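Local coordinates for protein Asp/Glu-specific dipeptidyl-peptidase (Flavobacterium psychrophilum, PDB 5JXF) that removes dipeptides from the N-terminus of oligopeptides as a serine peptidase, with strict specificity for Asp or Glu at the P1 position, at residues K347-S358 and R680-H690. Residues are numbered along the deposited sequence; the frame is centred on the assembly and turned at random.
Sequences KWIGESQGLKKS and RVWEGTMSDIH. With ASP (aspartic acid), chain F.
Glu351 and Met686 mark the closest backbone approach, CA to CA 4.2 Å, where the C-terminal end of helix 328-357 lies against the loop that follows strand 673-680. Two glycines of the helix, Gly350 and Gly354, probably allow this close approach. Gly350 lies over one face of the Trp682 indole, its CA 3.6 Å from the centroid of the six-membered ring, a CH-pi contact. Ile349 CG2 meets the same ring at its edge, in plane. Thr685 sets OG1 against Gly350 C, but the hydroxyl bonds within the loop, to Trp682 O. At Gly354, Met686 lays SD and CE against the backbone, both near Gly354 O. Its chain bends at chi3 (-51°), which sets CE among Gly354 O, Ser358 OG and Leu355 CD2, the last 3.5 Å from Met686 CE. Leu355 CD2 also packs on Ile689 CG2. One water links the two segments: it donates to Glu351 OE2 and Thr685 O and accepts from Asp688 N.

The charged groups gather at the other end. Lys347 keeps an extended chain, with CG anti to the backbone N (chi1 -177°), and makes a salt bridge from NZ to Asp688 OD2, 2.9 Å, met from above the carboxylate plane. The other oxygen, Asp688 OD1, forms a salt bridge with Arg680 NH1 and is hydrogen-bonded to Thr658. Arg680 NH1 also donates to Ser687 OG. This second shell probably fixes the rotation of the guanidinium. Arg680 then grips the bound aspartic acid with two bonds, NE to OD2 and NH2 to OD1 of the ligand, both 2.8 Å. Lys347 NZ lies at the guanidinium edge and probably adds positive potential for the acidic side chain. This is the S1 pocket of an S46 dipeptidyl-peptidase, where Arg680 probably determines the Asp/Glu specificity at P1, as in related enzymes.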
loop_
_atom_site.group_PDB
_atom_site.type_symbol
_atom_site.label_atom_id
_atom_site.label_comp_id
_atom_site.label_asym_id
_atom_site.label_seq_id
_atom_site.Cartn_x
_atom_site.Cartn_y
_atom_site.Cartn_z
ATOM N N LYS A 347 -1.548 11.278 -12.207
ATOM C CA LYS A 347 -1.054 10.577 -13.395
ATOM C C LYS A 347 0.428 10.862 -13.588
ATOM O O LYS A 347 1.231 9.957 -13.852
ATOM C CB LYS A 347 -1.827 10.978 -14.686
ATOM C CG LYS A 347 -1.352 10.202 -15.906
ATOM C CD LYS A 347 -1.670 10.908 -17.226
ATOM C CE LYS A 347 -0.998 10.215 -18.405
ATOM N NZ LYS A 347 -1.521 10.721 -19.697
ATOM N N TRP A 348 0.779 12.136 -13.455
ATOM C CA TRP A 348 2.123 12.593 -13.760
ATOM C C TRP A 348 3.128 12.035 -12.743
ATOM O O TRP A 348 4.267 11.723 -13.095
ATOM C CB TRP A 348 2.155 14.121 -13.810
ATOM C CG TRP A 348 1.426 14.671 -15.045
ATOM C CD1 TRP A 348 1.236 14.027 -16.229
ATOM C CD2 TRP A 348 0.801 15.954 -15.183
ATOM N NE1 TRP A 348 0.534 14.828 -17.098
ATOM C CE2 TRP A 348 0.257 16.017 -16.482
ATOM C CE3 TRP A 348 0.647 17.054 -14.334
ATOM C CZ2 TRP A 348 -0.425 17.134 -16.951
ATOM C CZ3 TRP A 348 -0.028 18.162 -14.805
ATOM C CH2 TRP A 348 -0.552 18.196 -16.100
ATOM N N ILE A 349 2.693 11.890 -11.497
ATOM C CA ILE A 349 3.529 11.246 -10.479
ATOM C C ILE A 349 3.874 9.826 -10.945
ATOM O O ILE A 349 5.053 9.487 -11.086
ATOM C CB ILE A 349 2.824 11.252 -9.108
ATOM C CG1 ILE A 349 2.746 12.693 -8.594
ATOM C CG2 ILE A 349 3.512 10.309 -8.094
ATOM C CD1 ILE A 349 1.858 12.886 -7.390
ATOM N N GLY A 350 2.845 9.038 -11.266
ATOM C CA GLY A 350 3.035 7.686 -11.766
ATOM C C GLY A 350 3.840 7.591 -13.044
ATOM O O GLY A 350 4.667 6.697 -13.208
ATOM N N GLU A 351 3.589 8.520 -13.960
ATOM C CA GLU A 351 4.264 8.508 -15.240
ATOM C C GLU A 351 5.761 8.749 -15.065
ATOM O O GLU A 351 6.583 8.021 -15.622
ATOM C CB GLU A 351 3.651 9.560 -16.166
ATOM C CG GLU A 351 4.370 9.695 -17.480
ATOM C CD GLU A 351 3.716 10.730 -18.405
ATOM O OE1 GLU A 351 3.825 11.955 -18.128
ATOM O OE2 GLU A 351 3.064 10.301 -19.386
ATOM N N SER A 352 6.112 9.772 -14.291
ATOM C CA SER A 352 7.515 10.041 -13.997
ATOM C C SER A 352 8.136 8.867 -13.232
ATOM O O SER A 352 9.294 8.508 -13.468
ATOM C CB SER A 352 7.667 11.342 -13.199
ATOM O OG SER A 352 7.232 12.459 -13.959
ATOM N N GLN A 353 7.349 8.258 -12.345
ATOM C CA GLN A 353 7.803 7.105 -11.561
ATOM C C GLN A 353 8.142 5.914 -12.458
ATOM O O GLN A 353 9.241 5.368 -12.374
ATOM C CB GLN A 353 6.741 6.703 -10.525
ATOM C CG GLN A 353 7.202 5.642 -9.526
ATOM C CD GLN A 353 6.231 5.449 -8.362
ATOM O OE1 GLN A 353 5.635 6.408 -7.864
ATOM N NE2 GLN A 353 6.067 4.197 -7.927
ATOM N N GLY A 354 7.206 5.526 -13.325
ATOM C CA GLY A 354 7.400 4.392 -14.218
ATOM C C GLY A 354 8.468 4.582 -15.286
ATOM O O GLY A 354 9.119 3.621 -15.692
ATOM N N LEU A 355 8.630 5.810 -15.773
ATOM C CA LEU A 355 9.653 6.106 -16.777
ATOM C C LEU A 355 11.063 5.991 -16.191
ATOM O O LEU A 355 11.984 5.501 -16.847
ATOM C CB LEU A 355 9.449 7.510 -17.365
ATOM C CG LEU A 355 8.201 7.698 -18.236
ATOM C CD1 LEU A 355 7.968 9.161 -18.547
ATOM C CD2 LEU A 355 8.329 6.885 -19.497
ATOM N N LYS A 356 11.229 6.459 -14.962
ATOM C CA LYS A 356 12.509 6.333 -14.283
ATOM C C LYS A 356 12.779 4.869 -13.981
ATOM O O LYS A 356 13.773 4.310 -14.430
ATOM C CB LYS A 356 12.522 7.151 -12.996
ATOM C CG LYS A 356 12.578 8.654 -13.199
ATOM C CD LYS A 356 12.115 9.336 -11.932
ATOM C CE LYS A 356 12.291 10.834 -11.985
ATOM N NZ LYS A 356 11.941 11.461 -10.677
ATOM N N LYS A 357 11.859 4.257 -13.242
ATOM C CA LYS A 357 11.977 2.868 -12.799
ATOM C C LYS A 357 12.319 1.904 -13.934
ATOM O O LYS A 357 13.091 0.964 -13.746
ATOM C CB LYS A 357 10.676 2.427 -12.114
ATOM C CG LYS A 357 10.666 0.981 -11.664
ATOM C CD LYS A 357 9.436 0.656 -10.827
ATOM C CE LYS A 357 9.570 -0.714 -10.169
ATOM N NZ LYS A 357 9.910 -1.773 -11.162
ATOM N N SER A 358 11.758 2.156 -15.115
ATOM C CA SER A 358 11.937 1.269 -16.262
ATOM C C SER A 358 13.093 1.725 -17.138
ATOM O O SER A 358 13.443 1.052 -18.112
ATOM C CB SER A 358 10.654 1.202 -17.097
ATOM O OG SER A 358 10.299 2.488 -17.573
ATOM N N ARG A 680 -6.286 3.036 -15.841
ATOM C CA ARG A 680 -5.102 2.193 -15.990
ATOM C C ARG A 680 -4.510 1.951 -14.618
ATOM O O ARG A 680 -4.720 2.753 -13.710
ATOM C CB ARG A 680 -4.046 2.848 -16.872
ATOM C CG ARG A 680 -4.345 2.857 -18.371
ATOM C CD ARG A 680 -3.346 3.735 -19.043
ATOM N NE ARG A 680 -3.803 5.118 -19.034
ATOM C CZ ARG A 680 -3.041 6.159 -19.344
ATOM N NH1 ARG A 680 -1.767 5.965 -19.646
ATOM N NH2 ARG A 680 -3.552 7.389 -19.339
ATOM N N VAL A 681 -3.744 0.880 -14.472
ATOM C CA VAL A 681 -3.113 0.586 -13.181
ATOM C C VAL A 681 -1.875 1.462 -12.972
ATOM O O VAL A 681 -1.278 1.963 -13.938
ATOM C CB VAL A 681 -2.724 -0.910 -13.055
ATOM C CG1 VAL A 681 -3.907 -1.780 -13.384
ATOM C CG2 VAL A 681 -1.556 -1.257 -13.960
ATOM N N TRP A 682 -1.478 1.619 -11.705
ATOM C CA TRP A 682 -0.397 2.542 -11.320
ATOM C C TRP A 682 0.872 2.356 -12.126
ATOM O O TRP A 682 1.451 3.313 -12.633
ATOM C CB TRP A 682 -0.075 2.396 -9.832
ATOM C CG TRP A 682 0.909 3.396 -9.331
ATOM C CD1 TRP A 682 2.133 3.141 -8.768
ATOM C CD2 TRP A 682 0.760 4.821 -9.340
ATOM N NE1 TRP A 682 2.750 4.319 -8.436
ATOM C CE2 TRP A 682 1.931 5.367 -8.770
ATOM C CE3 TRP A 682 -0.255 5.690 -9.769
ATOM C CZ2 TRP A 682 2.121 6.745 -8.620
ATOM C CZ3 TRP A 682 -0.061 7.061 -9.625
ATOM C CH2 TRP A 682 1.112 7.573 -9.050
ATOM N N GLU A 683 1.279 1.105 -12.261
ATOM C CA GLU A 683 2.512 0.762 -12.940
ATOM C C GLU A 683 2.539 1.124 -14.418
ATOM O O GLU A 683 3.609 1.212 -15.012
ATOM C CB GLU A 683 2.776 -0.736 -12.770
ATOM C CG GLU A 683 3.174 -1.129 -11.325
ATOM C CD GLU A 683 2.014 -1.048 -10.338
ATOM O OE1 GLU A 683 0.834 -1.142 -10.770
ATOM O OE2 GLU A 683 2.283 -0.893 -9.130
ATOM N N GLY A 684 1.367 1.327 -15.022
ATOM C CA GLY A 684 1.322 1.595 -16.437
ATOM C C GLY A 684 0.866 3.000 -16.753
ATOM O O GLY A 684 0.399 3.275 -17.862
ATOM N N THR A 685 0.999 3.902 -15.789
ATOM C CA THR A 685 0.596 5.284 -16.011
ATOM C C THR A 685 1.553 5.955 -16.984
ATOM O O THR A 685 1.305 7.058 -17.469
ATOM C CB THR A 685 0.540 6.055 -14.700
ATOM O OG1 THR A 685 1.638 5.649 -13.885
ATOM C CG2 THR A 685 -0.731 5.721 -13.955
ATOM N N MET A 686 2.635 5.251 -17.287
ATOM C CA MET A 686 3.638 5.693 -18.239
ATOM C C MET A 686 3.295 5.336 -19.682
ATOM O O MET A 686 4.016 5.722 -20.608
ATOM C CB MET A 686 4.974 5.055 -17.897
ATOM C CG MET A 686 4.883 3.540 -18.020
ATOM S SD MET A 686 6.386 2.678 -17.588
ATOM C CE MET A 686 7.540 3.566 -18.599
ATOM N N SER A 687 2.213 4.597 -19.880
ATOM C CA SER A 687 2.028 3.896 -21.159
ATOM C C SER A 687 1.821 4.769 -22.404
ATOM O O SER A 687 1.855 4.243 -23.502
ATOM C CB SER A 687 0.878 2.913 -21.043
ATOM O OG SER A 687 -0.300 3.551 -20.587
ATOM N N ASP A 688 1.625 6.077 -22.241
ATOM C CA ASP A 688 1.553 7.001 -23.387
ATOM C C ASP A 688 2.924 7.255 -23.996
ATOM O O ASP A 688 3.040 7.748 -25.123
ATOM C CB ASP A 688 0.982 8.360 -22.985
ATOM C CG ASP A 688 -0.469 8.305 -22.579
ATOM O OD1 ASP A 688 -1.072 7.207 -22.579
ATOM O OD2 ASP A 688 -0.992 9.386 -22.233
ATOM N N ILE A 689 3.961 6.969 -23.214
ATOM C CA ILE A 689 5.345 7.288 -23.577
ATOM C C ILE A 689 6.137 5.995 -23.784
ATOM O O ILE A 689 6.974 5.897 -24.675
ATOM C CB ILE A 689 6.011 8.156 -22.479
ATOM C CG1 ILE A 689 5.211 9.446 -22.270
ATOM C CG2 ILE A 689 7.487 8.431 -22.793
ATOM C CD1 ILE A 689 5.107 10.310 -23.510
ATOM N N HIS A 690 5.843 5.000 -22.948
ATOM C CA HIS A 690 6.484 3.691 -23.043
ATOM C C HIS A 690 5.514 2.613 -22.592
ATOM O O HIS A 690 5.031 2.647 -21.459
ATOM C CB HIS A 690 7.759 3.646 -22.192
ATOM C CG HIS A 690 8.441 2.309 -22.184
ATOM N ND1 HIS A 690 8.734 1.633 -21.021
ATOM C CD2 HIS A 690 8.904 1.537 -23.195
ATOM C CE1 HIS A 690 9.341 0.496 -21.314
ATOM N NE2 HIS A 690 9.462 0.416 -22.626
HETATM N N ASP F . -9.257 7.716 -16.878
HETATM C CA ASP F . -8.815 7.989 -18.250
HETATM C C ASP F . -9.828 8.730 -19.104
HETATM O O ASP F . -10.039 8.389 -20.272
HETATM C CB ASP F . -8.415 6.678 -18.950
HETATM C CG ASP F . -6.973 6.271 -18.671
HETATM O OD1 ASP F . -6.167 7.146 -18.311
HETATM O OD2 ASP F . -6.637 5.076 -18.829
HETATM O O HOH W 1 1.618 8.156 -19.972
#